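PDB 3I1A: spectinomycin phosphotransferase from Legionella pneumophila, which probably transfers a phosphate group from a nucleotide to spectinomycin, an antibiotic resistance reaction carried out on a protein-kinase-like fold. Local coordinates for residues A[111-114]-A[115-119]; A[151-154]-A[155-159]; A[239-242]-A[243-246]; A[274-277]-A[278-282]; A[286-289]-A[290-294]. All blocks are in the same frame, centred on the assembly; numbering follows the deposited sequence.

Interaction 1: residues A[111-114]-A[115-119]; sequences QNLT and GKQWK
The amide oxygen OE1 of Gln-117 is gripped from two sources: it accepts from the backbone N of Thr-114 at 2.9 Å, along a nearly straight N-H...O line of 168°, and a water 2.7 Å from Gln-117 OE1 also lies within hydrogen-bonding distance of Asn-112 O and links the two oxygens. In return the backbone N of Gln-117 donates to Thr-114 OG1 at 3.1 Å. This reciprocal pair is a capping box, with Thr-114 as N-cap of helix 115-129. The threonine hydroxyl sits between its own backbone N and carbonyl carbon (chi1 61°), the rotamer that turns OG1 over the first helical turn. The glutamine chain runs extended beyond CG; its other end, NE2, is bonded to Glu-224 O, and both ends of the flat amide are thereby fixed. One residue earlier, Leu-113 lies across the Trp-118 indole. Its CB stands over the five-membered ring in a CH-pi contact, 3.7 Å from the centroid, and CD1 lies over the same face, 4.0 Å above the indole plane and over its centre. At the indole edge a second water accepts from NE1 in plane and probably donates to Leu-113 O. Val-220 of strand 218-220 packs against Leu-113 and Gln-117. The Leu-113 side chain is about 8 Å from that of Asn-107, an ADP-binding residue, with no nucleotide bound in this model. The NH of the N-cap residue Thr-114 and that of Gln-117 in the first turn are both answered by side-chain oxygens, which is consistent with a well-defined junction between loop and helix.

Interaction 2: residues A[151-154]-A[155-159]; sequences REIV and RSFYN
Arg-151 and Arg-155, one turn apart on helix 149-157, meet through backbone and side chain alike. Arg-155 N donates to Arg-151 O at 3.1 Å, and Arg-151 O also lies over one face of the Arg-155 guanidinium, which the chain, extended from CG to NE, carries back toward the preceding turn. Both guanidinium groups are answered by the same carboxylate atom, Glu-193 OE1, which takes salt bridges from Arg-151 NE and Arg-155 NH2; the two arginines are gathered round one anion. Arg-151 NH1 has a further salt bridge to Glu-283, and NH2 donates to Tyr-146 O. Farther on, Ser-156 N bonds to Glu-152 O at 2.9 Å. The Ser-156 hydroxyl OG, set between its backbone N and carbonyl carbon (chi1 70°), donates to Ile-153 O; the modelled distance of 2.5 Å is unusually short and its exact value doubtful. That carbonyl receives a weak bond from Phe-157 N as well, and the same NH reaches Val-154 O at 3.0 Å, standing above the carbonyl plane rather than on a lone pair. Side chains pack beside these bonds: Val-154 turns to Val-286 and Val-189, and Tyr-158 stacks on His-186. Ile-153 and Phe-157 run side by side toward helix 274-297, with Ile-153 CG2 3.7 Å from Phe-157 CZ, while Ile-153 O lies 3.4 Å from Phe-157 CD1, over a face of the ring.

Interaction 3: residues A[239-242]-A[243-246]; sequences KERD and LMFI
The short helix 240-243 runs straight into a type I beta turn from Leu-243 to Ile-246, and the backbone bonds change spacing on the way: Leu-243 N to Lys-239 O and Met-244 N to Glu-240 O (3.0 Å) span four residues, whereas Phe-245 N to Asp-242 O (3.2 Å) spans three. Among the side chains, Lys-239 crosses Leu-243 with its aliphatic part, CD lying 3.8 Å from Leu-243 CD1, before NZ bends away into a salt bridge with Glu-240 OE2; NZ also donates to Asn-271 O. Arg-241 is folded twice, at chi2 and chi3, and this brings its guanidinium back beside Met-244, with NH2 3.5 Å from SD. The Phe-245 ring meets that guanidinium obliquely, the planes 22° apart, and Phe-245 CE1 is 4.0 Å from Arg-241 NH2. Met-244 CE lies over one face of the same ring, 3.6 Å above its plane and over its centre. At the ring edge the carbonyl oxygens of Asp-242 and Arg-241 approach near its plane; Arg-241 O is buried with no polar partner in the model. Asp-242 holds the loop that follows strand 207-209, its OD1 bonded to Ser-211 N and its OD2 to His-210 N and His-129 NE2. The Phe-245 side chain comes within about 7 Å of that of Asn-217, which binds magnesium in this enzyme, although no metal is bound in this model. Leu-243 and Ile-246 pack on helix 257-267, Arg-241 and Met-244 on Tyr-280 of helix 274-297, and Lys-239 and Asp-242 reach strand 207-209.

Interaction 4: residues A[274-277]-A[278-282]; sequences KTIL and SYYRH
In Ile-276 the CG1 branch lies beside the backbone N (chi1 -58°), which leaves CG2 on the side facing Tyr-280, and Tyr-280 swings its ring back beside its own N (chi1 -83°); the two side chains run alongside each other one turn apart, Ile-276 CG2 resting 3.5 Å from Tyr-280 CE2. A second pair, Leu-277 and Arg-281, crosses obliquely instead: Leu-277 CD2 lies over the centre of one face of the Arg-281 guanidinium, about 4.1 Å above its plane. The extended arginine chain passes Leu-277 O on the way, CG at 3.5 Å. Regular helical bonds hold the turns, among them Tyr-280 N to Ile-276 O at 3.0 Å. Ser-278 O takes two donors from His-282, the backbone N and the ring ND1 (2.8 Å), which come from opposite faces of the carbonyl plane and pin the imidazole. The polar ends bond to neighbouring elements: Tyr-280 OH to Glu-144, Ser-278 OG to Glu-330, and Arg-281 to Thr-329 and Met-244 O. This first part of helix 274-297 packs between helix 240-243, met by Ile-276, Leu-277 and Tyr-280, helix 182-198, met by Ser-278 and Tyr-279, and helix 322-329, met by Arg-281 and His-282.

Interaction 5: residues A[286-289]-A[290-294]; sequences VEDI and AVYGQ
Asp-288 and Tyr-292, a turn apart on helix 274-297, lie side by side and point the same way. Tyr-292 CG lies beside its backbone N (chi1 -62°), which turns the ring back along the helix toward Asp-288. Asp-288 OD1 comes 3.6 Å from Tyr-292 CE1, with the carboxylate turned almost perpendicular to the ring, the planes 85° apart. The ring is set against the backbone too: Asp-288 O sits at its edge, 3.1 Å from Tyr-292 CD1, while accepting the amide of Tyr-292 N at 2.9 Å. Val-291 CG1 covers part of one ring face, 4.0 Å above the plane. The next carbonyl, Ile-289 O, is reached by Gly-293 N at 2.7 Å, a short, bent bond whose donor stands above the carbonyl plane. Ala-290 N donates to Val-286 O and Val-291 N to Glu-287 O, both regular helical bonds. What positions the aspartate lies a shell farther out: Asp-288 OD2 bonds to Tyr-312 OH, and the ring of Tyr-312 also meets that of Tyr-292, with the ring planes about 55° apart, so that one outside tyrosine engages both members of the pair. Arg-284 offers OD2 a long, weak ion pair. Helix 303-315 takes Tyr-292 on Ser-309 and Ile-289 on Phe-313; elsewhere on this part of the helix, Glu-287 and Ala-290 lean on Trp-150, Ala-290 also on Ile-153, and Gln-294 on Phe-157, all of helix 149-157.

Overall arrangement
Interaction 3 is the most buried of the five, and the others combine buried and more exposed residues. Interactions 4 and 5 share helix 274-297, with centres about 18 Å apart, but look to different neighbours: the first meets interaction 3 through Arg-281 NE and Met-244 O, the second packs on interaction 2, where Phe-157 touches Ile-289, Ala-290 and Gln-294. Interaction 2 also reaches interaction 4 through Arg-151 and Tyr-279. Interaction 1 stands on the opposite side of the chain's centre from interaction 2, yet Trp-118 touches Ile-246 of interaction 3. Chemically, capping and water bridges mark the helix start, one shared carboxylate the arginine pair, and mixed polar and aromatic packing the remainder.

Interaction 1: residues A[111-114]-A[115-119]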
# COMPACT_ATOMS: atom_id res chain seq x y z
N GLN A 111 4.90 -10.76 -12.41
CA GLN A 111 6.05 -10.69 -13.29
C GLN A 111 7.23 -10.08 -12.54
O GLN A 111 7.23 -8.88 -12.27
CB GLN A 111 5.71 -9.83 -14.51
CG GLN A 111 6.83 -9.65 -15.49
CD GLN A 111 6.36 -8.94 -16.75
OE1 GLN A 111 6.88 -7.88 -17.12
NE2 GLN A 111 5.37 -9.52 -17.41
N ASN A 112 8.23 -10.89 -12.21
CA ASN A 112 9.38 -10.36 -11.50
C ASN A 112 10.12 -9.28 -12.26
O ASN A 112 10.27 -9.35 -13.49
CB ASN A 112 10.34 -11.49 -11.17
CG ASN A 112 9.67 -12.59 -10.39
OD1 ASN A 112 8.93 -12.32 -9.44
ND2 ASN A 112 9.89 -13.83 -10.81
N LEU A 113 10.58 -8.26 -11.53
CA LEU A 113 11.30 -7.15 -12.14
C LEU A 113 12.64 -7.57 -12.73
O LEU A 113 13.33 -8.42 -12.18
CB LEU A 113 11.56 -6.05 -11.10
CG LEU A 113 10.36 -5.44 -10.38
CD1 LEU A 113 10.82 -4.18 -9.64
CD2 LEU A 113 9.26 -5.11 -11.35
N THR A 114 12.99 -6.96 -13.86
CA THR A 114 14.27 -7.21 -14.51
C THR A 114 15.31 -6.35 -13.74
O THR A 114 14.94 -5.50 -12.94
CB THR A 114 14.27 -6.74 -15.96
OG1 THR A 114 14.03 -5.32 -16.00
CG2 THR A 114 13.19 -7.46 -16.76
N GLY A 115 16.59 -6.58 -13.99
CA GLY A 115 17.60 -5.79 -13.31
C GLY A 115 17.42 -4.32 -13.64
O GLY A 115 17.54 -3.44 -12.77
N LYS A 116 17.13 -4.04 -14.91
CA LYS A 116 16.92 -2.67 -15.36
C LYS A 116 15.75 -2.03 -14.59
O LYS A 116 15.84 -0.87 -14.14
CB LYS A 116 16.66 -2.68 -16.86
CG LYS A 116 16.50 -1.31 -17.48
CD LYS A 116 16.47 -1.43 -19.00
CE LYS A 116 16.48 -0.07 -19.66
NZ LYS A 116 16.38 -0.25 -21.13
N GLN A 117 14.68 -2.79 -14.41
CA GLN A 117 13.52 -2.29 -13.67
C GLN A 117 13.82 -2.11 -12.18
O GLN A 117 13.26 -1.22 -11.55
CB GLN A 117 12.31 -3.22 -13.90
CG GLN A 117 11.87 -3.21 -15.35
CD GLN A 117 10.92 -4.34 -15.74
OE1 GLN A 117 10.88 -5.38 -15.10
NE2 GLN A 117 10.17 -4.14 -16.81
N TRP A 118 14.69 -2.93 -11.61
CA TRP A 118 15.03 -2.77 -10.21
C TRP A 118 15.77 -1.45 -10.06
O TRP A 118 15.53 -0.71 -9.12
CB TRP A 118 15.91 -3.90 -9.71
CG TRP A 118 15.13 -5.07 -9.24
CD1 TRP A 118 15.02 -6.29 -9.85
CD2 TRP A 118 14.35 -5.16 -8.03
NE1 TRP A 118 14.23 -7.13 -9.10
CE2 TRP A 118 13.80 -6.46 -7.98
CE3 TRP A 118 14.07 -4.27 -7.00
CZ2 TRP A 118 12.99 -6.89 -6.93
CZ3 TRP A 118 13.26 -4.70 -5.94
CH2 TRP A 118 12.73 -6.00 -5.92
N LYS A 119 16.66 -1.16 -11.00
CA LYS A 119 17.40 0.09 -10.96
C LYS A 119 16.46 1.29 -11.10
O LYS A 119 16.60 2.27 -10.36
CB LYS A 119 18.46 0.13 -12.07
CG LYS A 119 19.61 -0.82 -11.80
CD LYS A 119 20.69 -0.80 -12.91
CE LYS A 119 21.76 -1.87 -12.62
NZ LYS A 119 22.72 -2.09 -13.73
O HOH W 1 9.63 -7.72 -15.63
O HOH W 2 13.24 -9.83 -9.71

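Interaction 2: residues A[151-154]-A[155-159]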
# COMPACT_ATOMS: atom_id res chain seq x y z
N ARG A 151 1.03 -3.08 18.65
CA ARG A 151 1.75 -3.91 19.58
C ARG A 151 0.83 -4.25 20.75
O ARG A 151 0.85 -5.36 21.25
CB ARG A 151 3.00 -3.19 20.09
CG ARG A 151 4.06 -3.03 19.01
CD ARG A 151 5.36 -2.51 19.59
NE ARG A 151 5.31 -1.10 19.94
CZ ARG A 151 5.39 -0.10 19.07
NH1 ARG A 151 5.52 -0.36 17.77
NH2 ARG A 151 5.39 1.16 19.51
N GLU A 152 0.04 -3.29 21.18
CA GLU A 152 -0.88 -3.51 22.30
C GLU A 152 -1.94 -4.54 21.93
O GLU A 152 -2.24 -5.43 22.73
CB GLU A 152 -1.55 -2.19 22.72
CG GLU A 152 -0.56 -1.17 23.27
CD GLU A 152 -1.22 0.15 23.67
OE1 GLU A 152 -2.17 0.59 22.99
OE2 GLU A 152 -0.77 0.75 24.66
N ILE A 153 -2.49 -4.43 20.73
CA ILE A 153 -3.51 -5.38 20.29
C ILE A 153 -2.96 -6.80 20.27
O ILE A 153 -3.64 -7.73 20.71
CB ILE A 153 -4.04 -5.02 18.89
CG1 ILE A 153 -4.92 -3.78 18.98
CG2 ILE A 153 -4.86 -6.18 18.32
CD1 ILE A 153 -5.19 -3.13 17.64
N VAL A 154 -1.75 -6.99 19.78
CA VAL A 154 -1.23 -8.35 19.75
C VAL A 154 -1.03 -8.85 21.18
O VAL A 154 -1.21 -10.03 21.46
CB VAL A 154 0.11 -8.47 18.95
CG1 VAL A 154 0.62 -9.88 19.03
CG2 VAL A 154 -0.12 -8.09 17.47
N ARG A 155 -0.65 -7.96 22.10
CA ARG A 155 -0.48 -8.43 23.48
C ARG A 155 -1.83 -8.83 24.06
O ARG A 155 -1.89 -9.73 24.90
CB ARG A 155 0.18 -7.37 24.38
CG ARG A 155 1.61 -7.07 23.97
CD ARG A 155 2.36 -6.28 25.02
NE ARG A 155 3.56 -5.67 24.46
CZ ARG A 155 3.61 -4.40 24.05
NH1 ARG A 155 2.55 -3.62 24.16
NH2 ARG A 155 4.73 -3.92 23.52
N SER A 156 -2.90 -8.15 23.64
CA SER A 156 -4.22 -8.49 24.16
C SER A 156 -4.60 -9.90 23.73
O SER A 156 -5.45 -10.53 24.36
CB SER A 156 -5.28 -7.50 23.69
OG SER A 156 -5.55 -7.64 22.30
N PHE A 157 -3.97 -10.42 22.67
CA PHE A 157 -4.27 -11.78 22.19
C PHE A 157 -3.70 -12.85 23.10
O PHE A 157 -4.26 -13.94 23.20
CB PHE A 157 -3.69 -12.06 20.79
CG PHE A 157 -4.29 -11.24 19.67
CD1 PHE A 157 -5.44 -10.47 19.85
CD2 PHE A 157 -3.69 -11.26 18.41
CE1 PHE A 157 -5.98 -9.75 18.80
CE2 PHE A 157 -4.24 -10.54 17.34
CZ PHE A 157 -5.38 -9.78 17.54
N TYR A 158 -2.58 -12.56 23.76
CA TYR A 158 -1.90 -13.53 24.61
C TYR A 158 -2.81 -14.38 25.50
O TYR A 158 -2.72 -15.61 25.49
CB TYR A 158 -0.86 -12.81 25.48
CG TYR A 158 0.29 -12.22 24.68
CD1 TYR A 158 1.16 -11.30 25.26
CD2 TYR A 158 0.52 -12.59 23.35
CE1 TYR A 158 2.24 -10.77 24.55
CE2 TYR A 158 1.61 -12.07 22.62
CZ TYR A 158 2.46 -11.16 23.23
OH TYR A 158 3.56 -10.66 22.54
N ASN A 159 -3.68 -13.72 26.24
CA ASN A 159 -4.55 -14.46 27.13
C ASN A 159 -5.73 -15.13 26.43
O ASN A 159 -6.33 -16.05 27.00
CB ASN A 159 -5.04 -13.54 28.26
CG ASN A 159 -3.93 -13.18 29.23
OD1 ASN A 159 -2.91 -13.86 29.31
ND2 ASN A 159 -4.13 -12.11 29.99

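Interaction 3: residues A[239-242]-A[243-246]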
# COMPACT_ATOMS: atom_id res chain seq x y z
N LYS A 239 13.03 7.43 5.62
CA LYS A 239 13.06 6.73 4.34
C LYS A 239 12.96 5.22 4.49
O LYS A 239 12.49 4.55 3.57
CB LYS A 239 14.36 7.07 3.58
CG LYS A 239 15.67 6.63 4.27
CD LYS A 239 16.88 6.99 3.38
CE LYS A 239 18.19 6.41 3.93
NZ LYS A 239 18.56 6.91 5.29
N GLU A 240 13.39 4.70 5.64
CA GLU A 240 13.35 3.27 5.88
C GLU A 240 11.92 2.70 5.87
O GLU A 240 11.73 1.49 5.69
CB GLU A 240 14.09 2.95 7.20
CG GLU A 240 15.63 3.14 7.12
CD GLU A 240 16.10 4.60 7.10
OE1 GLU A 240 15.32 5.52 7.45
OE2 GLU A 240 17.28 4.82 6.76
N ARG A 241 10.92 3.56 6.03
CA ARG A 241 9.51 3.16 5.94
C ARG A 241 9.28 2.48 4.58
O ARG A 241 8.50 1.52 4.46
CB ARG A 241 8.63 4.39 6.04
CG ARG A 241 7.20 4.21 5.55
CD ARG A 241 6.36 3.44 6.54
NE ARG A 241 6.53 1.99 6.36
CZ ARG A 241 5.81 1.10 7.00
NH1 ARG A 241 4.87 1.50 7.86
NH2 ARG A 241 6.02 -0.20 6.80
N ASP A 242 9.93 3.02 3.55
CA ASP A 242 9.82 2.42 2.22
C ASP A 242 10.97 1.44 1.92
O ASP A 242 10.76 0.38 1.30
CB ASP A 242 9.82 3.50 1.12
CG ASP A 242 8.51 4.26 1.06
OD1 ASP A 242 7.51 3.80 1.64
OD2 ASP A 242 8.49 5.31 0.39
N LEU A 243 12.18 1.76 2.37
CA LEU A 243 13.30 0.88 2.05
C LEU A 243 13.19 -0.53 2.63
O LEU A 243 13.78 -1.46 2.09
CB LEU A 243 14.63 1.53 2.48
CG LEU A 243 14.93 2.82 1.69
CD1 LEU A 243 16.32 3.41 2.09
CD2 LEU A 243 14.89 2.52 0.19
N MET A 244 12.42 -0.69 3.70
CA MET A 244 12.28 -1.99 4.35
C MET A 244 11.71 -3.05 3.41
O MET A 244 11.92 -4.25 3.61
CB MET A 244 11.38 -1.87 5.58
CG MET A 244 9.95 -1.48 5.27
SD MET A 244 8.72 -2.43 6.26
CE MET A 244 8.52 -3.88 5.14
N PHE A 245 11.01 -2.61 2.37
CA PHE A 245 10.42 -3.55 1.43
C PHE A 245 11.43 -4.16 0.46
O PHE A 245 11.21 -5.25 -0.07
CB PHE A 245 9.31 -2.85 0.64
CG PHE A 245 8.09 -2.53 1.47
CD1 PHE A 245 7.96 -1.29 2.10
CD2 PHE A 245 7.11 -3.49 1.68
CE1 PHE A 245 6.85 -1.01 2.92
CE2 PHE A 245 6.00 -3.22 2.50
CZ PHE A 245 5.87 -1.99 3.11
N ILE A 246 12.56 -3.47 0.24
CA ILE A 246 13.57 -3.99 -0.70
C ILE A 246 14.28 -5.11 0.05
O ILE A 246 14.97 -4.86 1.04
CB ILE A 246 14.54 -2.86 -1.12
CG1 ILE A 246 13.72 -1.66 -1.63
CG2 ILE A 246 15.51 -3.37 -2.19
CD1 ILE A 246 12.78 -1.95 -2.82

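Interaction 4: residues A[274-277]-A[278-282]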
# COMPACT_ATOMS: atom_id res chain seq x y z
N LYS A 274 19.84 0.94 10.05
CA LYS A 274 19.45 -0.43 10.30
C LYS A 274 18.48 -0.62 11.45
O LYS A 274 17.71 -1.60 11.47
CB LYS A 274 20.69 -1.30 10.52
CG LYS A 274 20.40 -2.67 11.09
CD LYS A 274 21.67 -3.51 11.22
CE LYS A 274 21.43 -4.76 12.05
NZ LYS A 274 21.14 -4.42 13.47
N THR A 275 18.49 0.29 12.42
CA THR A 275 17.59 0.16 13.54
C THR A 275 16.18 0.52 13.07
O THR A 275 15.21 -0.15 13.41
CB THR A 275 17.99 1.10 14.69
OG1 THR A 275 19.32 0.75 15.13
CG2 THR A 275 17.03 0.98 15.83
N ILE A 276 16.06 1.58 12.28
CA ILE A 276 14.75 1.94 11.79
C ILE A 276 14.27 0.93 10.75
O ILE A 276 13.09 0.59 10.71
CB ILE A 276 14.72 3.36 11.18
CG1 ILE A 276 15.18 4.38 12.23
CG2 ILE A 276 13.27 3.71 10.77
CD1 ILE A 276 15.27 5.82 11.68
N LEU A 277 15.18 0.41 9.93
CA LEU A 277 14.78 -0.57 8.92
C LEU A 277 14.26 -1.85 9.61
O LEU A 277 13.25 -2.42 9.21
CB LEU A 277 15.96 -0.94 8.01
CG LEU A 277 15.61 -1.71 6.73
CD1 LEU A 277 15.10 -0.76 5.66
CD2 LEU A 277 16.88 -2.39 6.20
N SER A 278 14.96 -2.29 10.66
CA SER A 278 14.54 -3.49 11.38
C SER A 278 13.22 -3.23 12.12
O SER A 278 12.36 -4.11 12.21
CB SER A 278 15.62 -3.95 12.36
OG SER A 278 15.22 -5.16 13.00
N TYR A 279 13.07 -2.03 12.66
CA TYR A 279 11.84 -1.66 13.36
C TYR A 279 10.63 -1.82 12.42
O TYR A 279 9.61 -2.40 12.79
CB TYR A 279 11.88 -0.21 13.83
CG TYR A 279 10.51 0.29 14.25
CD1 TYR A 279 9.94 -0.14 15.45
CD2 TYR A 279 9.76 1.12 13.41
CE1 TYR A 279 8.65 0.25 15.80
CE2 TYR A 279 8.46 1.51 13.75
CZ TYR A 279 7.92 1.07 14.95
OH TYR A 279 6.66 1.46 15.29
N TYR A 280 10.73 -1.26 11.22
CA TYR A 280 9.60 -1.35 10.30
C TYR A 280 9.26 -2.77 9.87
O TYR A 280 8.10 -3.11 9.78
CB TYR A 280 9.83 -0.48 9.06
CG TYR A 280 9.47 0.97 9.29
CD1 TYR A 280 8.17 1.33 9.66
CD2 TYR A 280 10.42 1.99 9.15
CE1 TYR A 280 7.82 2.66 9.86
CE2 TYR A 280 10.08 3.31 9.34
CZ TYR A 280 8.78 3.65 9.70
OH TYR A 280 8.40 4.96 9.85
N ARG A 281 10.27 -3.59 9.61
CA ARG A 281 10.01 -4.97 9.19
C ARG A 281 9.32 -5.75 10.29
O ARG A 281 8.44 -6.56 10.01
CB ARG A 281 11.29 -5.68 8.78
CG ARG A 281 11.87 -5.10 7.51
CD ARG A 281 13.11 -5.87 7.10
NE ARG A 281 13.51 -5.46 5.76
CZ ARG A 281 14.68 -5.77 5.20
NH1 ARG A 281 15.57 -6.49 5.87
NH2 ARG A 281 14.95 -5.34 3.97
N HIS A 282 9.71 -5.53 11.55
CA HIS A 282 9.04 -6.23 12.64
C HIS A 282 7.66 -5.63 12.88
O HIS A 282 6.68 -6.37 13.02
CB HIS A 282 9.87 -6.14 13.95
CG HIS A 282 11.10 -7.01 13.96
ND1 HIS A 282 12.24 -6.70 13.25
CD2 HIS A 282 11.35 -8.19 14.56
CE1 HIS A 282 13.14 -7.65 13.41
NE2 HIS A 282 12.62 -8.57 14.21

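Interaction 5: residues A[286-289]-A[290-294]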
# COMPACT_ATOMS: atom_id res chain seq x y z
N VAL A 286 3.75 -7.13 12.96
CA VAL A 286 2.90 -6.97 14.14
C VAL A 286 1.53 -6.42 13.75
O VAL A 286 0.50 -6.89 14.27
CB VAL A 286 3.56 -6.03 15.17
CG1 VAL A 286 2.55 -5.66 16.26
CG2 VAL A 286 4.78 -6.70 15.76
N GLU A 287 1.53 -5.44 12.85
CA GLU A 287 0.30 -4.81 12.34
C GLU A 287 -0.60 -5.87 11.69
O GLU A 287 -1.81 -5.90 11.92
CB GLU A 287 0.66 -3.70 11.33
CG GLU A 287 0.78 -2.30 11.96
CD GLU A 287 1.66 -1.33 11.17
OE1 GLU A 287 1.55 -1.29 9.93
OE2 GLU A 287 2.46 -0.61 11.82
N ASP A 288 -0.01 -6.72 10.86
CA ASP A 288 -0.75 -7.79 10.18
C ASP A 288 -1.21 -8.88 11.18
O ASP A 288 -2.28 -9.46 11.02
CB ASP A 288 0.10 -8.46 9.09
CG ASP A 288 0.11 -7.67 7.78
OD1 ASP A 288 -0.73 -6.79 7.60
OD2 ASP A 288 0.96 -7.97 6.92
N ILE A 289 -0.41 -9.18 12.20
CA ILE A 289 -0.83 -10.22 13.14
C ILE A 289 -2.06 -9.69 13.86
O ILE A 289 -3.01 -10.43 14.16
CB ILE A 289 0.32 -10.56 14.18
CG1 ILE A 289 1.42 -11.36 13.49
CG2 ILE A 289 -0.24 -11.38 15.34
CD1 ILE A 289 2.67 -11.57 14.32
N ALA A 290 -2.06 -8.39 14.14
CA ALA A 290 -3.18 -7.78 14.83
C ALA A 290 -4.46 -7.83 13.99
O ALA A 290 -5.52 -8.19 14.49
CB ALA A 290 -2.84 -6.33 15.22
N VAL A 291 -4.34 -7.45 12.72
CA VAL A 291 -5.47 -7.41 11.81
C VAL A 291 -6.00 -8.78 11.43
O VAL A 291 -7.20 -9.07 11.62
CB VAL A 291 -5.10 -6.60 10.53
CG1 VAL A 291 -6.18 -6.74 9.49
CG2 VAL A 291 -4.92 -5.10 10.89
N TYR A 292 -5.13 -9.65 10.93
CA TYR A 292 -5.58 -10.98 10.54
C TYR A 292 -5.83 -11.86 11.75
O TYR A 292 -6.74 -12.69 11.76
CB TYR A 292 -4.59 -11.59 9.54
CG TYR A 292 -4.50 -10.75 8.28
CD1 TYR A 292 -3.64 -9.65 8.21
CD2 TYR A 292 -5.30 -11.02 7.18
CE1 TYR A 292 -3.59 -8.85 7.07
CE2 TYR A 292 -5.25 -10.22 6.03
CZ TYR A 292 -4.39 -9.14 5.99
OH TYR A 292 -4.34 -8.36 4.86
N GLY A 293 -5.05 -11.67 12.82
CA GLY A 293 -5.31 -12.45 14.02
C GLY A 293 -6.69 -12.14 14.58
O GLY A 293 -7.44 -13.05 15.01
N GLN A 294 -7.08 -10.87 14.60
CA GLN A 294 -8.39 -10.52 15.12
C GLN A 294 -9.50 -11.14 14.25
O GLN A 294 -10.56 -11.55 14.77
CB GLN A 294 -8.59 -9.01 15.17
CG GLN A 294 -9.88 -8.62 15.91
CD GLN A 294 -9.87 -9.08 17.37
OE1 GLN A 294 -10.62 -9.99 17.75
NE2 GLN A 294 -9.03 -8.46 18.18